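PDB 4L07: hydrolase, isochorismatase family from Pseudomonas putida, which probably hydrolyses the amide of maleamate to give maleate and ammonia, a step in the microbial breakdown of N-heterocyclic compounds. Local coordinates for residues Phe29-Asp35 / Arg97-Met103; Val141-Ser147 / Cys170-Arg174; Pro22-Asp28 / Phe63-Thr69. The contacts are given in a common frame with arbitrary orientation. Numbering follows the deposited sequence.

Contact 1 of 3, residues Phe29-Asp35 / Arg97-Met103; sequences FSYGFTD and RLVEIDM
The strongest link is a salt bridge. Arg97 NH2 donates to Asp35 OD2 at 2.8 Å. Arg97 is extended, with chi1 to chi3 all t, so it reaches past Tyr31 to the acid. Next comes Thr34, in the p rotamer. Its OG1 lies 2.7 Å from Asp102 OD2 and 3.0 Å from Ser30 O.

Backbone bonds join the turn and short helix after strand 22-27 to the connection before strand 112-116. Asp102 N donates to Phe29 O at 2.8 Å, and Tyr31 N to Glu100 O at 2.9 Å. Between them Ser30 and Ile101 form a single bridge, with CA atoms 4.1 Å apart. Gly32 N donates to Leu98 O at 2.9 Å. A CB on Gly32 would clash with that same oxygen. Ser30 has extended angles (-93/161) and is the N-cap of helix 31-34. Residues 97-99 have helical angles; 100-102 are extended.

Tyr31 (chi1 m) is the centre of the packing. The Arg97 guanidinium stacks flat on one ring face, planes at 21°, with CZ 3.9 Å from the ring centroid, a cation-pi contact. The opposite face takes a CH-pi contact from Asp102 CA, 3.8 Å from the centroid. Met103 N donates a hydrogen bond to Tyr31 OH at 3.2 Å. The CA-to-CB bond of Ile101 points away from 29-35, and its side chain packs on Phe67 and Thr69 of strand 65-70.

The contact lies beyond the C-terminal end of strand 22-27, in the parallel sheet of this alpha/beta isochorismatase fold.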
# COMPACT_ATOMS: atom_id res chain seq x y z
N PHE A 29 -10.84 -15.39 12.74
CA PHE A 29 -11.61 -16.32 13.57
C PHE A 29 -13.08 -15.89 13.57
O PHE A 29 -13.68 -15.64 14.62
CB PHE A 29 -11.06 -16.42 15.01
CG PHE A 29 -9.94 -17.43 15.19
CD1 PHE A 29 -9.82 -18.55 14.36
CD2 PHE A 29 -9.03 -17.29 16.24
CE1 PHE A 29 -8.80 -19.48 14.55
CE2 PHE A 29 -8.01 -18.21 16.44
CZ PHE A 29 -7.89 -19.31 15.59
N SER A 30 -13.65 -15.79 12.37
CA SER A 30 -15.07 -15.52 12.17
C SER A 30 -15.79 -16.86 12.03
O SER A 30 -15.16 -17.88 11.75
CB SER A 30 -15.29 -14.66 10.93
OG SER A 30 -14.91 -15.35 9.75
N TYR A 31 -17.11 -16.86 12.22
CA TYR A 31 -17.88 -18.11 12.12
C TYR A 31 -17.72 -18.80 10.76
O TYR A 31 -17.73 -20.02 10.68
CB TYR A 31 -19.36 -17.87 12.44
CG TYR A 31 -19.61 -17.56 13.90
CD1 TYR A 31 -19.38 -18.51 14.89
CD2 TYR A 31 -20.07 -16.30 14.29
CE1 TYR A 31 -19.60 -18.23 16.23
CE2 TYR A 31 -20.29 -16.00 15.63
CZ TYR A 31 -20.06 -16.97 16.59
OH TYR A 31 -20.28 -16.67 17.91
N GLY A 32 -17.56 -18.01 9.70
CA GLY A 32 -17.34 -18.55 8.36
C GLY A 32 -16.13 -19.47 8.28
O GLY A 32 -16.09 -20.39 7.45
N PHE A 33 -15.15 -19.24 9.16
CA PHE A 33 -13.93 -20.03 9.20
C PHE A 33 -13.86 -20.99 10.40
O PHE A 33 -13.00 -21.86 10.42
CB PHE A 33 -12.70 -19.12 9.17
CG PHE A 33 -12.57 -18.34 7.89
CD1 PHE A 33 -12.06 -18.95 6.74
CD2 PHE A 33 -12.97 -17.01 7.82
CE1 PHE A 33 -11.96 -18.24 5.55
CE2 PHE A 33 -12.87 -16.30 6.63
CZ PHE A 33 -12.36 -16.92 5.49
N THR A 34 -14.76 -20.84 11.37
CA THR A 34 -14.68 -21.62 12.62
C THR A 34 -15.90 -22.48 12.94
O THR A 34 -15.83 -23.34 13.83
CB THR A 34 -14.43 -20.72 13.85
OG1 THR A 34 -15.55 -19.84 14.02
CG2 THR A 34 -13.16 -19.89 13.67
N ASP A 35 -17.02 -22.23 12.27
CA ASP A 35 -18.25 -23.01 12.50
C ASP A 35 -18.48 -24.01 11.36
O ASP A 35 -18.82 -23.62 10.24
CB ASP A 35 -19.46 -22.07 12.66
CG ASP A 35 -20.75 -22.81 13.01
OD1 ASP A 35 -20.86 -24.02 12.74
OD2 ASP A 35 -21.66 -22.14 13.55
N ARG A 97 -24.01 -13.94 9.49
CA ARG A 97 -23.34 -14.54 10.64
C ARG A 97 -21.90 -14.95 10.31
O ARG A 97 -21.04 -14.96 11.19
CB ARG A 97 -24.13 -15.76 11.15
CG ARG A 97 -23.66 -16.28 12.50
CD ARG A 97 -24.56 -17.38 13.03
NE ARG A 97 -24.03 -17.98 14.26
CZ ARG A 97 -23.22 -19.03 14.30
NH1 ARG A 97 -22.79 -19.49 15.47
NH2 ARG A 97 -22.83 -19.61 13.18
N LEU A 98 -21.64 -15.26 9.04
CA LEU A 98 -20.33 -15.77 8.60
C LEU A 98 -19.19 -14.80 8.92
O LEU A 98 -18.07 -15.23 9.21
CB LEU A 98 -20.33 -16.05 7.08
CG LEU A 98 -21.22 -17.02 6.27
CD1 LEU A 98 -20.51 -18.30 5.86
CD2 LEU A 98 -22.60 -17.28 6.87
N VAL A 99 -19.49 -13.50 8.90
CA VAL A 99 -18.48 -12.46 9.04
C VAL A 99 -18.26 -12.04 10.50
O VAL A 99 -17.30 -11.33 10.81
CB VAL A 99 -18.85 -11.25 8.16
CG1 VAL A 99 -17.94 -10.06 8.44
CG2 VAL A 99 -18.79 -11.64 6.69
N GLU A 100 -19.14 -12.50 11.39
CA GLU A 100 -19.04 -12.18 12.81
C GLU A 100 -17.91 -12.95 13.47
O GLU A 100 -17.71 -14.14 13.17
CB GLU A 100 -20.37 -12.49 13.52
CG GLU A 100 -21.51 -11.57 13.13
CD GLU A 100 -21.34 -10.17 13.71
OE1 GLU A 100 -21.51 -9.19 12.95
OE2 GLU A 100 -21.04 -10.04 14.92
N ILE A 101 -17.19 -12.29 14.37
CA ILE A 101 -16.09 -12.90 15.10
C ILE A 101 -16.67 -13.94 16.06
O ILE A 101 -17.64 -13.66 16.76
CB ILE A 101 -15.25 -11.84 15.86
CG1 ILE A 101 -14.69 -10.77 14.90
CG2 ILE A 101 -14.12 -12.49 16.66
CD1 ILE A 101 -13.86 -11.32 13.75
N ASP A 102 -16.09 -15.13 16.05
CA ASP A 102 -16.55 -16.22 16.91
C ASP A 102 -16.39 -15.83 18.39
O ASP A 102 -15.31 -15.42 18.82
CB ASP A 102 -15.78 -17.50 16.58
CG ASP A 102 -16.40 -18.74 17.20
OD1 ASP A 102 -16.89 -18.66 18.34
OD2 ASP A 102 -16.40 -19.80 16.53
N MET A 103 -17.47 -15.97 19.15
CA MET A 103 -17.46 -15.60 20.58
C MET A 103 -16.45 -16.39 21.42
O MET A 103 -16.03 -15.93 22.48
CB MET A 103 -18.87 -15.67 21.19
CG MET A 103 -19.74 -14.46 20.91
SD MET A 103 -19.01 -12.85 21.35
CE MET A 103 -18.92 -12.94 23.14

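Contact 2 of 3, residues Val141-Ser147 / Cys170-Arg174; sequences VTGATTS and CCADR. With SO4 (sulfate ion), chain C.
This is a parallel strand pairing inside the beta-alpha-beta unit 138-144, 146-159, 163-172, at the C-terminal ends of its strands. The register pairs Thr142 with Cys170, Gly143 with Cys171 and Ala144 with Ala172. Gly143 N donates to Cys170 O (3.1 Å), and Ala172 N to Gly143 O (3.0 Å). Gly143 sits at 132/-156, where a side chain would jam against the preceding carbonyl.

The Ala144-Thr145 peptide is cis, and Thr145 (-105/157) N-caps the helix. Thr146 N donates to Ala172 O (2.9 Å). Asp173, chi1 t, swings its carboxylate to the helix start: OD2 accepts from Ser147 N (2.9 Å) and OG (2.7 Å), while OD1 takes Arg174 N (2.6 Å).

A sulfate ion, probably from the crystallisation liquor, may mark the active-site pocket. Its O2 accepts from Thr145 N (2.9 Å) and OG1 (2.7 Å); its O1 from Arg174 NH1 and NH2 (both 2.8 Å). The cis peptide and this anion are consistent with the oxyanion-binding site of the family. Cys149 N of this chain and Lys189 NZ of the second subunit also bind it.

Helix 45-60 packs on Thr142 and Cys170. Helix 146-159 touches Val141 and Cys171, and helix 176-189 borders Thr146, Ser147 and Asp173.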
# COMPACT_ATOMS: atom_id res chain seq x y z
N VAL A 141 0.81 -13.38 15.77
CA VAL A 141 -0.22 -13.69 14.79
C VAL A 141 -0.86 -15.03 15.10
O VAL A 141 -0.17 -16.03 15.32
CB VAL A 141 0.34 -13.66 13.35
CG1 VAL A 141 -0.79 -13.87 12.34
CG2 VAL A 141 1.04 -12.35 13.06
N THR A 142 -2.19 -15.04 15.13
CA THR A 142 -3.02 -16.22 15.38
C THR A 142 -4.16 -16.22 14.36
O THR A 142 -4.37 -15.23 13.67
CB THR A 142 -3.64 -16.17 16.79
OG1 THR A 142 -4.60 -15.10 16.87
CG2 THR A 142 -2.58 -15.97 17.87
N GLY A 143 -4.88 -17.33 14.24
CA GLY A 143 -6.07 -17.34 13.40
C GLY A 143 -6.25 -18.50 12.43
O GLY A 143 -5.71 -19.58 12.63
N ALA A 144 -7.03 -18.25 11.38
CA ALA A 144 -7.34 -19.25 10.37
C ALA A 144 -7.31 -18.63 8.97
O ALA A 144 -7.81 -17.53 8.79
CB ALA A 144 -8.71 -19.86 10.65
N THR A 145 -6.75 -19.32 7.98
CA THR A 145 -6.07 -20.61 8.15
C THR A 145 -4.57 -20.40 8.06
O THR A 145 -4.10 -19.43 7.47
CB THR A 145 -6.49 -21.63 7.06
OG1 THR A 145 -6.11 -21.14 5.76
CG2 THR A 145 -7.99 -21.87 7.10
N THR A 146 -3.82 -21.32 8.65
CA THR A 146 -2.36 -21.22 8.67
C THR A 146 -1.77 -20.96 7.28
O THR A 146 -0.95 -20.05 7.12
CB THR A 146 -1.73 -22.50 9.24
OG1 THR A 146 -2.49 -22.89 10.40
CG2 THR A 146 -0.29 -22.25 9.64
N SER A 147 -2.20 -21.74 6.30
CA SER A 147 -1.65 -21.66 4.95
C SER A 147 -2.18 -20.49 4.13
O SER A 147 -1.59 -20.14 3.12
CB SER A 147 -1.84 -22.97 4.19
OG SER A 147 -3.21 -23.36 4.11
N CYS A 170 -2.26 -21.84 18.02
CA CYS A 170 -3.31 -20.83 17.84
C CYS A 170 -3.70 -20.67 16.37
O CYS A 170 -4.52 -19.81 16.01
CB CYS A 170 -2.82 -19.48 18.36
SG CYS A 170 -2.62 -19.44 20.14
N CYS A 171 -3.11 -21.50 15.52
CA CYS A 171 -3.33 -21.45 14.09
C CYS A 171 -4.08 -22.70 13.64
O CYS A 171 -3.64 -23.82 13.91
CB CYS A 171 -1.99 -21.32 13.37
SG CYS A 171 -1.11 -19.78 13.73
N ALA A 172 -5.21 -22.49 12.97
CA ALA A 172 -6.04 -23.60 12.48
C ALA A 172 -5.98 -23.68 10.96
O ALA A 172 -5.83 -22.66 10.28
CB ALA A 172 -7.48 -23.43 12.95
N ASP A 173 -6.09 -24.89 10.42
CA ASP A 173 -6.15 -25.07 8.97
C ASP A 173 -7.06 -26.24 8.59
O ASP A 173 -7.53 -27.00 9.46
CB ASP A 173 -4.74 -25.26 8.40
CG ASP A 173 -4.60 -24.75 6.98
OD1 ASP A 173 -5.61 -24.76 6.23
OD2 ASP A 173 -3.49 -24.33 6.60
N ARG A 174 -7.31 -26.38 7.29
CA ARG A 174 -8.19 -27.40 6.72
C ARG A 174 -7.54 -28.76 6.61
O ARG A 174 -8.23 -29.77 6.51
CB ARG A 174 -8.67 -26.98 5.33
CG ARG A 174 -9.56 -25.77 5.37
CD ARG A 174 -10.02 -25.29 4.01
NE ARG A 174 -10.81 -24.08 4.20
CZ ARG A 174 -10.30 -22.85 4.19
NH1 ARG A 174 -9.01 -22.65 3.96
NH2 ARG A 174 -11.11 -21.81 4.40
S SO4 C . -8.04 -18.86 4.13
O1 SO4 C . -9.03 -19.90 4.49
O2 SO4 C . -7.06 -18.68 5.20
O3 SO4 C . -7.32 -19.28 2.90
O4 SO4 C . -8.72 -17.56 3.85

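Contact 3 of 3, residues Pro22-Asp28 / Phe63-Thr69; sequences PAIIVVD and FPVIFTT
Strands 22-27 and 65-69 run side by side and parallel. Their axes come within 4.8 Å, with 18° between directions. The register is Ile24-Val65, Ile25-Ile66 and Val26-Phe67. Four straight bonds alternate: Ile24 N to Pro64 O, Ile66 N to Ile24 O, Val26 N to Ile66 O and Thr68 N to Val26 O, each 2.9 Å.

At the start, the edge of the Pro22 ring presses on the face of the Phe63 ring. Its CD is 3.9 Å from the ring centroid, a CH-pi contact. Ala23 CB meets Pro64 CB at 3.9 Å. On one face of the sheet Ile24 CG1 rests beside Val65 CG2 (4.1 Å). Further along that face the Val26 branch caps the flat Phe67 ring: CB is 3.6 Å from Phe67 CD2, and CG2 sits over the ring, 4.2 Å from its centroid. Helix 45-60, the crossover of this beta-alpha-beta unit, covers Ile24 and Val26 on that side.

The other face carries Ile25, Val27, Ile66 and Thr68. Ile25 CG2 is 4.2 Å from Thr68 CG2. These are two inner strands of the six-stranded parallel sheet.

At Asp28 the backbone leaves the extended conformation (55/39), and its N bonds only weakly to Thr68 O (3.1 Å). Water 1 bridges the strand ends, donating to Val26 O (2.9 Å) and Thr68 O (2.8 Å). Thr68 OG1 donates to Asp28 OD1 at 2.9 Å, while Asp28 OD2 forms a salt bridge with Lys116.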
# COMPACT_ATOMS: atom_id res chain seq x y z
N PRO A 22 4.33 -5.18 22.26
CA PRO A 22 3.59 -6.25 21.60
C PRO A 22 2.18 -5.87 21.18
O PRO A 22 1.55 -5.03 21.83
CB PRO A 22 3.51 -7.35 22.68
CG PRO A 22 4.40 -6.90 23.80
CD PRO A 22 4.42 -5.41 23.71
N ALA A 23 1.70 -6.51 20.12
CA ALA A 23 0.30 -6.44 19.72
C ALA A 23 -0.13 -7.82 19.22
O ALA A 23 0.67 -8.58 18.66
CB ALA A 23 0.09 -5.38 18.65
N ILE A 24 -1.40 -8.14 19.45
CA ILE A 24 -1.96 -9.42 19.05
C ILE A 24 -2.85 -9.20 17.82
O ILE A 24 -3.75 -8.35 17.85
CB ILE A 24 -2.79 -10.07 20.19
CG1 ILE A 24 -2.11 -9.92 21.57
CG2 ILE A 24 -3.19 -11.51 19.86
CD1 ILE A 24 -0.72 -10.52 21.72
N ILE A 25 -2.61 -9.97 16.76
CA ILE A 25 -3.48 -9.95 15.59
C ILE A 25 -4.19 -11.29 15.49
O ILE A 25 -3.55 -12.33 15.39
CB ILE A 25 -2.69 -9.68 14.28
CG1 ILE A 25 -1.79 -8.45 14.43
CG2 ILE A 25 -3.65 -9.57 13.10
CD1 ILE A 25 -0.70 -8.35 13.37
N VAL A 26 -5.52 -11.26 15.55
CA VAL A 26 -6.34 -12.47 15.46
C VAL A 26 -6.97 -12.50 14.07
O VAL A 26 -7.91 -11.77 13.78
CB VAL A 26 -7.41 -12.51 16.56
CG1 VAL A 26 -8.17 -13.84 16.53
CG2 VAL A 26 -6.77 -12.29 17.91
N VAL A 27 -6.42 -13.35 13.21
CA VAL A 27 -6.80 -13.38 11.80
C VAL A 27 -8.00 -14.28 11.50
O VAL A 27 -7.90 -15.51 11.58
CB VAL A 27 -5.61 -13.83 10.91
CG1 VAL A 27 -5.98 -13.78 9.44
CG2 VAL A 27 -4.39 -12.96 11.18
N ASP A 28 -9.13 -13.65 11.18
CA ASP A 28 -10.29 -14.34 10.60
C ASP A 28 -10.82 -15.52 11.42
O ASP A 28 -11.22 -16.54 10.84
CB ASP A 28 -10.00 -14.80 9.17
CG ASP A 28 -9.66 -13.65 8.23
OD1 ASP A 28 -9.92 -12.48 8.59
OD2 ASP A 28 -9.15 -13.92 7.12
N PHE A 63 -1.87 -3.88 25.87
CA PHE A 63 -1.24 -4.05 24.56
C PHE A 63 -2.37 -4.17 23.54
O PHE A 63 -3.41 -4.76 23.84
CB PHE A 63 -0.38 -5.32 24.52
CG PHE A 63 0.71 -5.36 25.55
CD1 PHE A 63 1.40 -4.20 25.92
CD2 PHE A 63 1.07 -6.57 26.14
CE1 PHE A 63 2.41 -4.25 26.87
CE2 PHE A 63 2.09 -6.63 27.08
CZ PHE A 63 2.75 -5.47 27.45
N PRO A 64 -2.16 -3.62 22.33
CA PRO A 64 -3.22 -3.69 21.32
C PRO A 64 -3.64 -5.11 20.96
O PRO A 64 -2.79 -5.99 20.81
CB PRO A 64 -2.60 -2.99 20.11
CG PRO A 64 -1.64 -2.02 20.71
CD PRO A 64 -1.06 -2.74 21.90
N VAL A 65 -4.94 -5.33 20.86
CA VAL A 65 -5.52 -6.60 20.41
C VAL A 65 -6.46 -6.27 19.26
O VAL A 65 -7.45 -5.56 19.45
CB VAL A 65 -6.31 -7.31 21.54
CG1 VAL A 65 -7.09 -8.51 20.98
CG2 VAL A 65 -5.38 -7.75 22.66
N ILE A 66 -6.14 -6.77 18.07
CA ILE A 66 -6.90 -6.44 16.86
C ILE A 66 -7.38 -7.71 16.14
O ILE A 66 -6.57 -8.60 15.84
CB ILE A 66 -6.07 -5.56 15.89
CG1 ILE A 66 -5.64 -4.26 16.59
CG2 ILE A 66 -6.86 -5.23 14.63
CD1 ILE A 66 -4.52 -3.52 15.89
N PHE A 67 -8.68 -7.78 15.88
CA PHE A 67 -9.29 -8.89 15.14
C PHE A 67 -9.52 -8.51 13.68
O PHE A 67 -9.84 -7.36 13.39
CB PHE A 67 -10.64 -9.26 15.75
CG PHE A 67 -10.55 -9.84 17.13
CD1 PHE A 67 -10.38 -9.02 18.25
CD2 PHE A 67 -10.67 -11.21 17.33
CE1 PHE A 67 -10.30 -9.55 19.53
CE2 PHE A 67 -10.60 -11.76 18.61
CZ PHE A 67 -10.41 -10.93 19.70
N THR A 68 -9.36 -9.47 12.78
CA THR A 68 -9.67 -9.25 11.37
C THR A 68 -10.81 -10.16 10.90
O THR A 68 -11.04 -11.23 11.47
CB THR A 68 -8.44 -9.45 10.45
OG1 THR A 68 -8.21 -10.85 10.25
CG2 THR A 68 -7.20 -8.83 11.07
N THR A 69 -11.51 -9.72 9.87
CA THR A 69 -12.56 -10.51 9.24
C THR A 69 -12.59 -10.16 7.75
O THR A 69 -12.29 -9.03 7.36
CB THR A 69 -13.95 -10.27 9.91
OG1 THR A 69 -14.90 -11.24 9.44
CG2 THR A 69 -14.48 -8.87 9.62
O HOH W 1 -10.68 -12.65 13.89

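Overall arrangement
Contacts 1 and 2, and the Asp28 end of contact 3, gather at the C-terminal side of the sheet. Contacts 2 and 3 lie on neighbouring strands, with centres about 13 Å apart; Thr142 O is 2.8 Å from Val27 N, and Ala144 N is 2.9 Å from Val27 O. The centres of contacts 1 and 3 are about 15 Å apart, but Val99 O lies 2.8 Å from Thr69 OG1. The Phe29 ring also reaches contact 2: Phe29 CZ is 3.5 Å from Gly143 CA. The sulfate held in contact 2 is about 5 Å from the side chain of Asp28. Asp28, Lys116 and Cys149 are consistent with the Asp-Lys-Cys catalytic triad of the isochorismatase family.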